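Local coordinates for protein stiv-a81 (Sulfolobus Turreted Icosahedral Virus, PDB 3RKL) that is of unknown function but folds into helices that probably pair with those of another copy to make a 4-helix bundle, in a Sulfolobus virus, at residues A[11-16]-A[65-70]; A[20-23]-A[27-30]. The protein carries 1 engineered substitution. All blocks are in the same frame, centred on the assembly; numbering follows the deposited sequence.

Interaction 1: A[11-16]-A[65-70]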
# COMPACT_ATOMS: atom_id res chain seq x y z
N ASN A 11 -27.42 19.11 -0.49
CA ASN A 11 -26.09 18.48 -0.44
C ASN A 11 -25.50 18.46 0.98
O ASN A 11 -24.29 18.28 1.16
CB ASN A 11 -25.13 19.18 -1.40
CG ASN A 11 -24.89 20.63 -1.03
OD1 ASN A 11 -25.79 21.31 -0.53
ND2 ASN A 11 -23.68 21.11 -1.28
N THR A 12 -26.35 18.62 1.98
CA THR A 12 -25.92 18.72 3.37
C THR A 12 -26.54 17.61 4.19
O THR A 12 -27.73 17.33 4.08
CB THR A 12 -26.33 20.06 4.00
OG1 THR A 12 -25.79 21.14 3.24
CG2 THR A 12 -25.81 20.16 5.43
N ILE A 13 -25.72 16.99 5.03
CA ILE A 13 -26.20 15.98 5.96
C ILE A 13 -26.34 16.62 7.33
O ILE A 13 -25.46 17.37 7.77
CB ILE A 13 -25.22 14.79 6.04
CG1 ILE A 13 -25.09 14.15 4.65
CG2 ILE A 13 -25.71 13.77 7.07
CD1 ILE A 13 -23.80 13.42 4.46
N GLU A 14 -27.46 16.33 7.99
CA GLU A 14 -27.74 16.85 9.31
C GLU A 14 -27.80 15.67 10.26
O GLU A 14 -28.57 14.75 10.03
CB GLU A 14 -29.07 17.61 9.32
CG GLU A 14 -29.00 18.97 8.62
CD GLU A 14 -30.35 19.51 8.17
OE1 GLU A 14 -30.38 20.66 7.68
OE2 GLU A 14 -31.37 18.80 8.29
N TYR A 15 -26.95 15.69 11.28
CA TYR A 15 -26.87 14.59 12.26
C TYR A 15 -26.14 15.02 13.54
O TYR A 15 -25.16 15.76 13.48
CB TYR A 15 -26.14 13.37 11.65
CG TYR A 15 -26.24 12.09 12.46
CD1 TYR A 15 -27.41 11.32 12.44
CD2 TYR A 15 -25.17 11.65 13.25
CE1 TYR A 15 -27.50 10.14 13.20
CE2 TYR A 15 -25.25 10.48 14.00
CZ TYR A 15 -26.41 9.72 13.97
OH TYR A 15 -26.48 8.56 14.71
N GLY A 16 -26.61 14.55 14.69
CA GLY A 16 -25.91 14.73 15.98
C GLY A 16 -25.35 16.12 16.28
O GLY A 16 -24.17 16.26 16.65
N ALA A 65 -18.95 7.75 9.39
CA ALA A 65 -19.69 6.66 8.77
C ALA A 65 -21.10 7.11 8.37
O ALA A 65 -21.63 6.71 7.33
CB ALA A 65 -19.74 5.45 9.70
N ILE A 66 -21.72 7.95 9.20
CA ILE A 66 -23.04 8.51 8.90
C ILE A 66 -22.95 9.41 7.65
O ILE A 66 -23.79 9.30 6.74
CB ILE A 66 -23.61 9.28 10.11
CG1 ILE A 66 -24.08 8.29 11.19
CG2 ILE A 66 -24.75 10.22 9.68
CD1 ILE A 66 -25.41 7.58 10.88
N TYR A 67 -21.93 10.25 7.58
CA TYR A 67 -21.75 11.15 6.42
C TYR A 67 -21.55 10.34 5.14
O TYR A 67 -22.09 10.67 4.07
CB TYR A 67 -20.57 12.08 6.64
CG TYR A 67 -20.67 12.96 7.87
CD1 TYR A 67 -21.91 13.31 8.41
CD2 TYR A 67 -19.53 13.46 8.47
CE1 TYR A 67 -21.99 14.10 9.53
CE2 TYR A 67 -19.62 14.28 9.58
CZ TYR A 67 -20.84 14.58 10.10
OH TYR A 67 -20.90 15.39 11.23
N LEU A 68 -20.79 9.26 5.27
CA LEU A 68 -20.55 8.35 4.16
C LEU A 68 -21.84 7.67 3.68
O LEU A 68 -22.09 7.58 2.48
CB LEU A 68 -19.51 7.32 4.60
CG LEU A 68 -19.05 6.26 3.63
CD1 LEU A 68 -18.59 6.88 2.28
CD2 LEU A 68 -17.95 5.45 4.31
N ALA A 69 -22.68 7.23 4.62
CA ALA A 69 -23.96 6.61 4.25
C ALA A 69 -24.84 7.63 3.52
O ALA A 69 -25.45 7.31 2.48
CB ALA A 69 -24.68 6.05 5.48
N GLY A 70 -24.87 8.86 4.01
CA GLY A 70 -25.62 9.93 3.35
C GLY A 70 -25.07 10.28 1.98
O GLY A 70 -25.84 10.41 1.02
O HOH W 1 -22.84 14.46 13.18
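Tyr15 and Ile66 meet face-on, with the isoleucine side chain lying across one face of the phenol ring at about a right angle. From the Tyr15 backbone outward, CB and then CG rest against Ile66 CG2, the latter pair 3.7 Å apart. Farther along the ring, Tyr15 CE2 approaches Ile66 CG1 at 3.7 Å, and Tyr15 CZ and OH lie against Ile66 CD1. At the tip, the hydroxyl is hydrogen-bonded to His62 NE2. With CG anti to the backbone N (chi1 -169°), the ring is turned so that one face lies over the Ile66 side chain. A CH-pi contact follows: Ile66 CG2 is 3.9 Å from the Tyr15 ring centroid and 21° off the ring normal.

These contacts pack the middle strand of a three-stranded antiparallel sheet on the second helix of the chain, which also packs against the second subunit, Leu68 meeting its own copy and Ile66 meeting Ala69 there. The segment axes of 12-15 and 65-70 approach to 9.0 Å and run at 137° to each other.

Ile13 makes the other apolar contact. Its CD1 presses on the helix backbone, 3.3 Å from Tyr67 O and 4.1 Å from Gly70 CA; with only hydrogens on that CA, the methyl can come close to the backbone. Ile13 CG2 meets the Tyr67 ring at its edge, touching CD1 near the ring plane. No direct hydrogen bond joins the segments, but one water donates to both Tyr15 O (2.7 Å) and Tyr67 OH (2.9 Å), and the same hydroxyl is hydrogen-bonded to Glu63.

Interaction 2: A[20-23]-A[27-30]; sequences FVLS and EDIK
Leu22 and Asp28 are the closest residues of the two backbones, with their CA atoms 6.9 Å apart. Segment 20-23 leaves strand 18-21 after Val21 and continues into the turn, while 27-30 belongs to the early part of helix 25-46, so the contact spans the junction between the two elements.

Asp28 points toward the strand end and carries the polar part of the contact. The backbone Ser23 N donates to Asp28 OD2 over 3.0 Å, with an N-H...O angle of 155°, and meets that oxygen nearly along its C-O bond. Asn24 N donates to OD2 as well, so two successive amides of the turn converge on a single carboxylate oxygen. This pairing, close to the N-terminal end of the helix, would be expected to stabilise the negative charge of the group. The other oxygen, OD1, receives a hydrogen bond from a water 2.7 Å away, which also lies very close to Ser23 OG, so that link is doubtful in detail; OD1 is hydrogen-bonded to Tyr49 OH of the third subunit as well.

Leu22 adds an apolar flank. With CG anti to the carbonyl carbon (chi1 -71°), its branch bends toward the helix and CD1 lies 3.7 Å from Asp28 CB, beside the same carboxylate. On the same helix, Lys30 bridges Glu27 and Glu44 of the second subunit.

Beyond the pair, Leu22 also touches Ile13 of strand 12-15 and Met74 of helix 55-80, while Ile29 packs on Leu68, Ala71 and Phe75; the junction thus lies against both the sheet and the second helix.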
# COMPACT_ATOMS: atom_id res chain seq x y z
N PHE A 20 -23.01 18.63 7.66
CA PHE A 20 -21.86 18.25 6.84
C PHE A 20 -22.18 18.39 5.36
O PHE A 20 -23.09 17.75 4.85
CB PHE A 20 -21.46 16.81 7.15
CG PHE A 20 -20.14 16.40 6.58
CD1 PHE A 20 -18.96 16.71 7.25
CD2 PHE A 20 -20.06 15.70 5.39
CE1 PHE A 20 -17.73 16.33 6.73
CE2 PHE A 20 -18.83 15.32 4.87
CZ PHE A 20 -17.67 15.64 5.54
N VAL A 21 -21.42 19.25 4.68
CA VAL A 21 -21.68 19.59 3.28
C VAL A 21 -20.78 18.81 2.34
O VAL A 21 -19.55 18.84 2.46
CB VAL A 21 -21.48 21.10 3.03
CG1 VAL A 21 -21.74 21.43 1.57
CG2 VAL A 21 -22.39 21.91 3.96
N LEU A 22 -21.40 18.12 1.39
CA LEU A 22 -20.68 17.40 0.36
C LEU A 22 -20.53 18.29 -0.87
O LEU A 22 -21.42 19.09 -1.17
CB LEU A 22 -21.39 16.09 0.00
CG LEU A 22 -21.38 14.96 1.04
CD1 LEU A 22 -19.96 14.63 1.51
CD2 LEU A 22 -22.27 15.26 2.23
N SER A 23 -19.40 18.19 -1.55
CA SER A 23 -19.14 19.03 -2.74
C SER A 23 -18.67 18.27 -3.98
O SER A 23 -18.77 18.77 -5.10
CB SER A 23 -18.12 20.13 -2.40
OG SER A 23 -16.82 19.59 -2.26
N GLU A 27 -15.29 11.90 -4.92
CA GLU A 27 -14.08 12.09 -4.12
C GLU A 27 -14.37 12.00 -2.63
O GLU A 27 -13.62 11.37 -1.88
CB GLU A 27 -13.42 13.44 -4.45
CG GLU A 27 -12.75 13.46 -5.81
CD GLU A 27 -11.75 12.33 -5.98
OE1 GLU A 27 -10.78 12.29 -5.20
OE2 GLU A 27 -11.95 11.50 -6.89
N ASP A 28 -15.47 12.62 -2.22
CA ASP A 28 -15.88 12.62 -0.81
C ASP A 28 -16.16 11.20 -0.30
O ASP A 28 -15.83 10.86 0.83
CB ASP A 28 -17.14 13.48 -0.62
CG ASP A 28 -16.87 14.98 -0.77
OD1 ASP A 28 -15.73 15.45 -0.53
OD2 ASP A 28 -17.82 15.69 -1.14
N ILE A 29 -16.78 10.37 -1.14
CA ILE A 29 -17.05 9.00 -0.73
C ILE A 29 -15.73 8.24 -0.48
O ILE A 29 -15.59 7.58 0.55
CB ILE A 29 -17.96 8.27 -1.76
CG1 ILE A 29 -19.38 8.84 -1.68
CG2 ILE A 29 -17.97 6.77 -1.50
CD1 ILE A 29 -20.27 8.49 -2.87
N LYS A 30 -14.76 8.36 -1.39
CA LYS A 30 -13.46 7.71 -1.18
C LYS A 30 -12.80 8.23 0.09
O LYS A 30 -12.32 7.46 0.93
CB LYS A 30 -12.52 7.96 -2.37
CG LYS A 30 -12.93 7.26 -3.66
CD LYS A 30 -11.88 7.43 -4.76
CE LYS A 30 -11.60 8.88 -5.13
NZ LYS A 30 -10.58 9.01 -6.25
O HOH W 2 -16.52 18.03 -0.38

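From the N terminus, the chain runs through strand 3-9 into strand 12-15, the first side of interaction 1, and returns along strand 18-21. Interaction 2 then closes a short loop, with just three residues between 20-23 and 27-30. Helix 25-46 and the loop after it lead to helix 55-80, where 65-70 closes the much longer loop of interaction 1, so the short loop is nested inside the long one. Their centres lie about 10 Å apart and they touch directly: Ile13 packs on Leu22, and Phe20 stacks with Tyr67. Together they tie the sheet to both helices of the hairpin, and both reach the second subunit.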